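Local coordinates for protein dihydropyrimidinase (PDB 3SFW) that catalyses, as a zinc-dependent enzyme of the amidohydrolase family, the reversible hydrolytic ring opening of dihydropyrimidines to N-carbamoyl beta-amino acids, at residues Y48-G53 / I393-P398; G84-I89 / E343-I348; W4-T9 / A40-A45. All coordinates share one frame; numbering follows the deposited sequence.

Contact 1: residues Y48-G53 / I393-P398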
loop_
_atom_site.group_PDB
_atom_site.type_symbol
_atom_site.label_atom_id
_atom_site.label_comp_id
_atom_site.label_asym_id
_atom_site.label_seq_id
_atom_site.Cartn_x
_atom_site.Cartn_y
_atom_site.Cartn_z
ATOM N N TYR A 48 -29.649 -23.794 24.669
ATOM C CA TYR A 48 -29.133 -22.401 24.610
ATOM C C TYR A 48 -27.609 -22.378 24.606
ATOM O O TYR A 48 -26.945 -23.245 25.234
ATOM C CB TYR A 48 -29.615 -21.578 25.826
ATOM C CG TYR A 48 -31.135 -21.509 26.009
ATOM C CD1 TYR A 48 -32.019 -21.636 24.927
ATOM C CD2 TYR A 48 -31.668 -21.366 27.279
ATOM C CE1 TYR A 48 -33.427 -21.560 25.136
ATOM C CE2 TYR A 48 -33.033 -21.289 27.483
ATOM C CZ TYR A 48 -33.898 -21.395 26.429
ATOM O OH TYR A 48 -35.260 -21.264 26.689
ATOM N N TYR A 49 -27.071 -21.308 24.044
ATOM C CA TYR A 49 -25.749 -20.832 24.399
ATOM C C TYR A 49 -25.777 -19.950 25.679
ATOM O O TYR A 49 -26.710 -19.173 25.890
ATOM C CB TYR A 49 -25.184 -19.949 23.281
ATOM C CG TYR A 49 -24.828 -20.688 22.025
ATOM C CD1 TYR A 49 -24.012 -21.826 22.070
ATOM C CD2 TYR A 49 -25.310 -20.254 20.780
ATOM C CE1 TYR A 49 -23.692 -22.497 20.895
ATOM C CE2 TYR A 49 -24.987 -20.917 19.607
ATOM C CZ TYR A 49 -24.240 -22.067 19.682
ATOM O OH TYR A 49 -23.887 -22.685 18.505
ATOM N N LEU A 50 -24.753 -20.090 26.518
ATOM C CA LEU A 50 -24.468 -19.101 27.573
ATOM C C LEU A 50 -23.381 -18.195 27.004
ATOM O O LEU A 50 -22.244 -18.650 26.777
ATOM C CB LEU A 50 -23.922 -19.770 28.837
ATOM C CG LEU A 50 -24.864 -20.588 29.714
ATOM C CD1 LEU A 50 -25.489 -21.674 28.986
ATOM C CD2 LEU A 50 -24.206 -21.105 31.010
ATOM N N LEU A 51 -23.712 -16.924 26.820
ATOM C CA LEU A 51 -22.762 -15.916 26.287
ATOM C C LEU A 51 -22.383 -14.953 27.375
ATOM O O LEU A 51 -23.230 -14.608 28.198
ATOM C CB LEU A 51 -23.426 -15.128 25.158
ATOM C CG LEU A 51 -24.005 -15.986 24.020
ATOM C CD1 LEU A 51 -24.713 -15.112 22.983
ATOM C CD2 LEU A 51 -22.880 -16.786 23.360
ATOM N N PRO A 52 -21.130 -14.459 27.378
ATOM C CA PRO A 52 -20.863 -13.283 28.222
ATOM C C PRO A 52 -21.762 -12.136 27.768
ATOM O O PRO A 52 -21.944 -11.934 26.557
ATOM C CB PRO A 52 -19.373 -12.947 27.930
ATOM C CG PRO A 52 -18.790 -14.254 27.359
ATOM C CD PRO A 52 -19.972 -14.815 26.536
ATOM N N GLY A 53 -22.314 -11.388 28.711
ATOM C CA GLY A 53 -23.247 -10.319 28.325
ATOM C C GLY A 53 -22.529 -9.391 27.384
ATOM O O GLY A 53 -21.368 -9.056 27.613
ATOM N N ILE A 393 -24.505 -12.746 32.147
ATOM C CA ILE A 393 -24.615 -13.881 31.273
ATOM C C ILE A 393 -25.925 -13.792 30.488
ATOM O O ILE A 393 -26.966 -13.423 31.035
ATOM C CB ILE A 393 -24.599 -15.193 32.118
ATOM C CG1 ILE A 393 -23.245 -15.312 32.811
ATOM C CG2 ILE A 393 -24.898 -16.476 31.193
ATOM C CD1 ILE A 393 -23.184 -16.445 33.835
ATOM N N VAL A 394 -25.866 -14.180 29.217
ATOM C CA VAL A 394 -27.052 -14.224 28.360
ATOM C C VAL A 394 -27.352 -15.666 28.002
ATOM O O VAL A 394 -26.454 -16.405 27.567
ATOM C CB VAL A 394 -26.815 -13.412 27.073
ATOM C CG1 VAL A 394 -28.016 -13.535 26.140
ATOM C CG2 VAL A 394 -26.568 -11.946 27.436
ATOM N N LEU A 395 -28.619 -16.081 28.172
ATOM C CA LEU A 395 -29.058 -17.344 27.642
ATOM C C LEU A 395 -29.658 -17.074 26.269
ATOM O O LEU A 395 -30.641 -16.325 26.162
ATOM C CB LEU A 395 -30.129 -17.965 28.567
ATOM C CG LEU A 395 -29.706 -18.300 30.006
ATOM C CD1 LEU A 395 -30.681 -19.311 30.631
ATOM C CD2 LEU A 395 -28.332 -18.744 30.119
ATOM N N PHE A 396 -29.006 -17.600 25.217
ATOM C CA PHE A 396 -29.319 -17.208 23.833
ATOM C C PHE A 396 -29.742 -18.452 23.039
ATOM O O PHE A 396 -29.039 -19.495 23.059
ATOM C CB PHE A 396 -28.057 -16.577 23.201
ATOM C CG PHE A 396 -28.278 -16.034 21.824
ATOM C CD1 PHE A 396 -28.769 -14.724 21.643
ATOM C CD2 PHE A 396 -27.899 -16.776 20.706
ATOM C CE1 PHE A 396 -28.965 -14.211 20.361
ATOM C CE2 PHE A 396 -28.044 -16.240 19.413
ATOM C CZ PHE A 396 -28.565 -14.965 19.244
ATOM N N ASP A 397 -30.933 -18.395 22.433
ATOM C CA ASP A 397 -31.434 -19.497 21.610
ATOM C C ASP A 397 -31.176 -19.243 20.126
ATOM O O ASP A 397 -31.775 -18.378 19.509
ATOM C CB ASP A 397 -32.928 -19.756 21.885
ATOM C CG ASP A 397 -33.465 -20.987 21.159
ATOM O OD1 ASP A 397 -32.824 -21.444 20.203
ATOM O OD2 ASP A 397 -34.560 -21.493 21.550
ATOM N N PRO A 398 -30.168 -19.930 19.569
ATOM C CA PRO A 398 -29.712 -19.595 18.209
ATOM C C PRO A 398 -30.703 -20.063 17.108
ATOM O O PRO A 398 -30.553 -19.698 15.934
ATOM C CB PRO A 398 -28.380 -20.357 18.105
ATOM C CG PRO A 398 -28.591 -21.572 19.018
ATOM C CD PRO A 398 -29.430 -21.072 20.159
#
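Tyr48 lays its ring obliquely across Leu395 and Asp397. One side of the ring puts CD2 3.9 Å from Leu395 CB, and the other puts CD1 3.7 Å from Asp397 CB. CG is anti to the carbonyl carbon (chi1 -57°), which sets it beside the backbone N. Asp397 OD2 lies in the ring plane, at its edge by CE1, while OD1 is taken by the hydroxyl of Thr399. An alanine in place of Tyr48 would probably open a gap beside Leu395 CB and Asp397 CB, which would lose the ring that covers them on this side.

On the face with Leu51, Val394 and Phe396, Tyr49 crosses Pro398 at about a right angle, CE2 lying 3.7 Å from Pro398 CG. Phe396 has CG anti to its backbone N (chi1 -175°), and there Leu51 CD1 packs 3.9 Å from Phe396 CG. Leu50 and Leu395 point the same way on the other face, with Leu50 CG 3.9 Å from Leu395 CD2. The backbones join antiparallel through two hydrogen-bonded pairs, Tyr49 with Phe396 and Leu51 with Val394.

Strand 9-11 runs along the far edge of strand 49-59, and strand 422-432 pairs with the other edge of strand 393-403, Ile393 bonding with Leu431. Helix 361-376 covers Tyr49 and Leu51 through Leu361 and Phe364, and Phe350 meets the Phe396 ring edge-to-face.

Contact 2: residues G84-I89 / E343-I348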
loop_
_atom_site.group_PDB
_atom_site.type_symbol
_atom_site.label_atom_id
_atom_site.label_comp_id
_atom_site.label_asym_id
_atom_site.label_seq_id
_atom_site.Cartn_x
_atom_site.Cartn_y
_atom_site.Cartn_z
ATOM N N GLY A 84 -31.797 -6.888 24.510
ATOM C CA GLY A 84 -30.974 -7.151 23.329
ATOM C C GLY A 84 -29.700 -7.948 23.617
ATOM O O GLY A 84 -28.911 -8.188 22.707
ATOM N N GLY A 85 -29.560 -8.391 24.862
ATOM C CA GLY A 85 -28.411 -9.268 25.264
ATOM C C GLY A 85 -27.163 -8.508 25.650
ATOM O O GLY A 85 -26.069 -9.089 25.711
ATOM N N THR A 86 -27.328 -7.225 26.005
ATOM C CA THR A 86 -26.187 -6.381 26.406
ATOM C C THR A 86 -26.337 -6.075 27.902
ATOM O O THR A 86 -27.381 -5.598 28.349
ATOM C CB THR A 86 -26.141 -5.088 25.545
ATOM O OG1 THR A 86 -25.719 -5.435 24.221
ATOM C CG2 THR A 86 -25.166 -4.043 26.128
ATOM N N THR A 87 -25.300 -6.384 28.677
ATOM C CA THR A 87 -25.333 -6.243 30.118
ATOM C C THR A 87 -24.514 -5.054 30.701
ATOM O O THR A 87 -24.597 -4.777 31.925
ATOM C CB THR A 87 -24.933 -7.567 30.832
ATOM O OG1 THR A 87 -23.675 -8.002 30.312
ATOM C CG2 THR A 87 -25.967 -8.660 30.578
ATOM N N SER A 88 -23.651 -4.421 29.879
ATOM C CA SER A 88 -22.921 -3.226 30.314
ATOM C C SER A 88 -22.872 -2.271 29.149
ATOM O O SER A 88 -22.813 -2.710 27.975
ATOM C CB SER A 88 -21.471 -3.615 30.687
ATOM O OG SER A 88 -21.495 -4.213 31.948
ATOM N N ILE A 89 -22.889 -0.971 29.441
ATOM C CA ILE A 89 -22.700 0.036 28.424
ATOM C C ILE A 89 -21.624 1.013 28.848
ATOM O O ILE A 89 -21.308 1.130 30.055
ATOM C CB ILE A 89 -24.015 0.891 28.169
ATOM C CG1 ILE A 89 -24.452 1.626 29.457
ATOM C CG2 ILE A 89 -25.164 -0.006 27.658
ATOM C CD1 ILE A 89 -25.555 2.640 29.187
ATOM N N GLU A 343 -30.630 -2.244 20.827
ATOM C CA GLU A 343 -31.283 -3.474 21.159
ATOM C C GLU A 343 -30.930 -4.622 20.203
ATOM O O GLU A 343 -30.850 -5.785 20.612
ATOM C CB GLU A 343 -32.796 -3.263 21.152
ATOM C CG GLU A 343 -33.555 -4.501 21.643
ATOM C CD GLU A 343 -35.002 -4.193 22.024
ATOM O OE1 GLU A 343 -35.371 -2.998 22.130
ATOM O OE2 GLU A 343 -35.761 -5.166 22.239
ATOM N N ASP A 344 -30.616 -4.284 18.964
ATOM C CA ASP A 344 -30.445 -5.332 17.936
ATOM C C ASP A 344 -29.001 -5.685 17.632
ATOM O O ASP A 344 -28.723 -6.613 16.807
ATOM C CB ASP A 344 -31.233 -4.980 16.695
ATOM C CG ASP A 344 -32.706 -4.871 16.996
ATOM O OD1 ASP A 344 -33.255 -5.826 17.624
ATOM O OD2 ASP A 344 -33.267 -3.793 16.733
ATOM N N ARG A 345 -28.083 -5.017 18.334
ATOM C CA ARG A 345 -26.631 -5.194 18.038
ATOM C C ARG A 345 -26.223 -6.683 18.113
ATOM O O ARG A 345 -25.576 -7.207 17.164
ATOM C CB ARG A 345 -25.752 -4.376 19.021
ATOM C CG ARG A 345 -24.230 -4.611 18.798
ATOM C CD ARG A 345 -23.388 -3.786 19.820
ATOM N NE ARG A 345 -23.657 -4.226 21.179
ATOM C CZ ARG A 345 -22.749 -4.736 22.011
ATOM N NH1 ARG A 345 -21.469 -4.852 21.623
ATOM N NH2 ARG A 345 -23.135 -5.148 23.230
ATOM N N MET A 346 -26.511 -7.350 19.237
ATOM C CA MET A 346 -26.032 -8.738 19.431
ATOM C C MET A 346 -26.660 -9.671 18.378
ATOM O O MET A 346 -25.952 -10.513 17.764
ATOM C CB MET A 346 -26.383 -9.245 20.828
ATOM C CG MET A 346 -25.659 -8.517 21.966
ATOM S SD MET A 346 -23.910 -8.912 22.019
ATOM C CE MET A 346 -23.940 -10.513 22.758
ATOM N N THR A 347 -27.993 -9.595 18.228
ATOM C CA THR A 347 -28.689 -10.529 17.310
ATOM C C THR A 347 -28.284 -10.348 15.845
ATOM O O THR A 347 -28.045 -11.341 15.137
ATOM C CB THR A 347 -30.227 -10.462 17.416
ATOM O OG1 THR A 347 -30.615 -10.864 18.738
ATOM C CG2 THR A 347 -30.850 -11.483 16.415
ATOM N N ILE A 348 -28.103 -9.107 15.417
ATOM C CA ILE A 348 -27.650 -8.852 14.046
ATOM C C ILE A 348 -26.256 -9.430 13.804
ATOM O O ILE A 348 -26.010 -10.054 12.775
ATOM C CB ILE A 348 -27.711 -7.366 13.703
ATOM C CG1 ILE A 348 -29.205 -6.956 13.642
ATOM C CG2 ILE A 348 -26.996 -7.055 12.390
ATOM C CD1 ILE A 348 -29.398 -5.462 13.400
HETATM O O HOH W 1 -27.626 -5.714 21.944
HETATM O O HOH W 2 -29.867 -8.373 20.125
#
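Gly84 and Glu343 bring their backbones together, CA to CA 4.3 Å, where the chain leaves helix 74-83 and enters strand 86-93 of the TIM-barrel fold. The turn is a Schellman motif, with Gly85 at positive phi (86°). Gly84 CA lies 3.0 Å from Glu343 O in a CA-H...O contact, and a beta carbon on Gly84 would run into that oxygen. Across from it lies the first turn of helix 345-354.

Two waters fill out the join. One is bonded to Gly84 O and Thr86 OG1. The other is bonded to Gly84 O and Glu343 O and accepts the N-H of Thr347, so the first turn of the helix is tied to the glycine turn through solvent. Met346 packs on the same carbonyl, its CB 3.3 Å from Gly84 O. Glu343 OE1 is held by His410 N.

Arg345 extends to CD and then bends at chi3 (63°); the side chains of Arg345 and Thr86 cross at about a right angle, Thr86 coming in at the guanidinium edge. NH1 is held by the carbonyls of Val312 and Thr368. NH2 donates to Thr86 OG1 at 2.8 Å, with 162° at the hydrogen and the oxygen close to the guanidinium plane.

Contact 3: residues W4-T9 / A40-A45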
loop_
_atom_site.group_PDB
_atom_site.type_symbol
_atom_site.label_atom_id
_atom_site.label_comp_id
_atom_site.label_asym_id
_atom_site.label_seq_id
_atom_site.Cartn_x
_atom_site.Cartn_y
_atom_site.Cartn_z
ATOM N N TRP A 4 -27.656 -22.267 39.596
ATOM C CA TRP A 4 -26.938 -23.344 38.927
ATOM C C TRP A 4 -27.524 -23.474 37.533
ATOM O O TRP A 4 -28.656 -23.960 37.357
ATOM C CB TRP A 4 -27.171 -24.646 39.713
ATOM C CG TRP A 4 -26.331 -25.835 39.339
ATOM C CD1 TRP A 4 -25.201 -25.864 38.563
ATOM C CD2 TRP A 4 -26.549 -27.175 39.785
ATOM N NE1 TRP A 4 -24.730 -27.170 38.469
ATOM C CE2 TRP A 4 -25.545 -27.986 39.209
ATOM C CE3 TRP A 4 -27.494 -27.770 40.642
ATOM C CZ2 TRP A 4 -25.451 -29.371 39.475
ATOM C CZ3 TRP A 4 -27.426 -29.142 40.869
ATOM C CH2 TRP A 4 -26.409 -29.927 40.293
ATOM N N ILE A 5 -26.821 -22.910 36.542
ATOM C CA ILE A 5 -27.293 -22.925 35.182
ATOM C C ILE A 5 -26.816 -24.207 34.510
ATOM O O ILE A 5 -25.578 -24.399 34.289
ATOM C CB ILE A 5 -26.787 -21.703 34.371
ATOM C CG1 ILE A 5 -27.004 -20.382 35.135
ATOM C CG2 ILE A 5 -27.394 -21.672 32.999
ATOM C CD1 ILE A 5 -26.356 -19.130 34.407
ATOM N N ARG A 6 -27.766 -25.073 34.175
ATOM C CA ARG A 6 -27.438 -26.459 33.730
ATOM C C ARG A 6 -27.779 -26.770 32.279
ATOM O O ARG A 6 -28.758 -26.254 31.719
ATOM C CB ARG A 6 -28.165 -27.486 34.615
ATOM C CG ARG A 6 -27.898 -27.313 36.115
ATOM C CD ARG A 6 -28.310 -28.575 36.846
ATOM N NE ARG A 6 -27.410 -29.667 36.478
ATOM C CZ ARG A 6 -27.523 -30.913 36.931
ATOM N NH1 ARG A 6 -28.518 -31.232 37.746
ATOM N NH2 ARG A 6 -26.640 -31.839 36.559
ATOM N N ASN A 7 -26.947 -27.602 31.659
ATOM C CA ASN A 7 -27.284 -28.201 30.374
ATOM C C ASN A 7 -27.109 -27.280 29.174
ATOM O O ASN A 7 -27.612 -27.597 28.099
ATOM C CB ASN A 7 -28.736 -28.724 30.367
ATOM C CG ASN A 7 -29.039 -29.633 31.534
ATOM O OD1 ASN A 7 -28.209 -30.471 31.908
ATOM N ND2 ASN A 7 -30.252 -29.484 32.131
ATOM N N GLY A 8 -26.415 -26.161 29.363
ATOM C CA GLY A 8 -26.177 -25.205 28.275
ATOM C C GLY A 8 -24.777 -25.378 27.674
ATOM O O GLY A 8 -23.981 -26.208 28.164
ATOM N N THR A 9 -24.523 -24.651 26.587
ATOM C CA THR A 9 -23.191 -24.605 25.929
ATOM C C THR A 9 -22.571 -23.223 26.128
ATOM O O THR A 9 -23.132 -22.219 25.691
ATOM C CB THR A 9 -23.335 -24.894 24.470
ATOM O OG1 THR A 9 -23.989 -26.156 24.321
ATOM C CG2 THR A 9 -21.947 -24.951 23.753
ATOM N N ALA A 40 -29.025 -24.480 45.363
ATOM C CA ALA A 40 -28.996 -23.479 44.298
ATOM C C ALA A 40 -30.267 -23.553 43.497
ATOM O O ALA A 40 -30.837 -24.630 43.336
ATOM C CB ALA A 40 -27.779 -23.667 43.392
ATOM N N GLU A 41 -30.726 -22.409 43.007
ATOM C CA GLU A 41 -31.842 -22.391 42.043
ATOM C C GLU A 41 -31.374 -22.969 40.698
ATOM O O GLU A 41 -30.406 -22.457 40.113
ATOM C CB GLU A 41 -32.349 -20.969 41.828
ATOM C CG GLU A 41 -33.526 -20.907 40.806
ATOM C CD GLU A 41 -33.991 -19.496 40.466
ATOM O OE1 GLU A 41 -33.285 -18.496 40.768
ATOM O OE2 GLU A 41 -35.045 -19.397 39.811
ATOM N N VAL A 42 -32.038 -24.025 40.222
ATOM C CA VAL A 42 -31.652 -24.642 38.948
ATOM C C VAL A 42 -32.267 -23.860 37.787
ATOM O O VAL A 42 -33.474 -23.629 37.754
ATOM C CB VAL A 42 -32.010 -26.161 38.866
ATOM C CG1 VAL A 42 -31.810 -26.701 37.457
ATOM C CG2 VAL A 42 -31.165 -26.981 39.858
ATOM N N ILE A 43 -31.414 -23.393 36.869
ATOM C CA ILE A 43 -31.860 -22.723 35.647
ATOM C C ILE A 43 -31.556 -23.655 34.484
ATOM O O ILE A 43 -30.382 -24.023 34.237
ATOM C CB ILE A 43 -31.058 -21.392 35.403
ATOM C CG1 ILE A 43 -31.027 -20.487 36.647
ATOM C CG2 ILE A 43 -31.588 -20.635 34.191
ATOM C CD1 ILE A 43 -32.327 -20.296 37.311
ATOM N N ASP A 44 -32.593 -24.046 33.770
ATOM C CA ASP A 44 -32.437 -24.975 32.658
ATOM C C ASP A 44 -32.038 -24.263 31.344
ATOM O O ASP A 44 -32.827 -23.509 30.772
ATOM C CB ASP A 44 -33.751 -25.755 32.489
ATOM C CG ASP A 44 -33.686 -26.800 31.400
ATOM O OD1 ASP A 44 -32.630 -26.969 30.767
ATOM O OD2 ASP A 44 -34.709 -27.472 31.166
ATOM N N ALA A 45 -30.797 -24.490 30.885
ATOM C CA ALA A 45 -30.292 -23.851 29.655
ATOM C C ALA A 45 -30.171 -24.823 28.484
ATOM O O ALA A 45 -29.473 -24.549 27.513
ATOM C CB ALA A 45 -28.934 -23.152 29.923
#
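Trp4 and Val42 stand side by side on one face of a parallel strand pair, with Trp4 CE3 3.8 Å from Val42 CG2. The backbone between the strands is bonded in strict alternation. Trp4 N donates to Glu41 O, and Trp4 O receives Ile43 N at 2.9 Å; Arg6 then repeats the pattern, its N donating to Ile43 O and its O taking Ala45 N at 2.8 Å. The other edge of strand 2-6 is used too, since Ile5 bonds with Val21 of the antiparallel strand 20-24.

Charged ends find their mates outside the pair. Arg6 folds back over Trp4, its CD 3.6 Å above the centre of the indole, while Trp4 CZ2 lies over the middle of the guanidinium. The bend at chi3 (68°) turns NE to Asp20, which it meets in a salt bridge through OD2. Asp20 OD1 receives the backbone N-H of Asn7, so both carboxylate oxygens have a partner. Glu41 OE2 forms a salt bridge with Arg439 NH2. Asp44 OD1 is bonded to the hydroxyl of Thr46, and Asn7 ND2 lies 3.7 Å from Asp44 OD1, the amide and carboxylate planes nearly perpendicular.

The opposite face is apolar: Ile5 CG2 rests on Ala45 CB at 3.7 Å, Ile5 CG1 lies 4.2 Å from Ile43 CB, and Leu50 touches both Ile5 and Ala45. Phe436 packs on Ile43.

The parallel pair belongs to a mixed sheet in the order 27-32, 20-24, 2-6, 41-44, consistent with the small beta-rich domain that amidohydrolases of this kind carry beside the catalytic barrel.

Contact 3 closes first along the chain, strand 41-44 leading straight into strand 49-59, where contact 1 opens; contact 2 is nested within the long loop that contact 1 closes. The centres of contacts 3 and 1 are about 12 Å apart, and those of contacts 1 and 2 about 11 Å. Thr9 N and O probably bond to Tyr48 O and Leu50 N, and Gly53 CA touches Thr87 OG1. Contacts 2 and 3, with centres about 22 Å apart, do not touch. Strand 49-59 thus links the small beta-rich part to the barrel, where it neighbours strand 86-93, and the series runs inward toward the zinc site, about 12 Å from the Arg345 side chain.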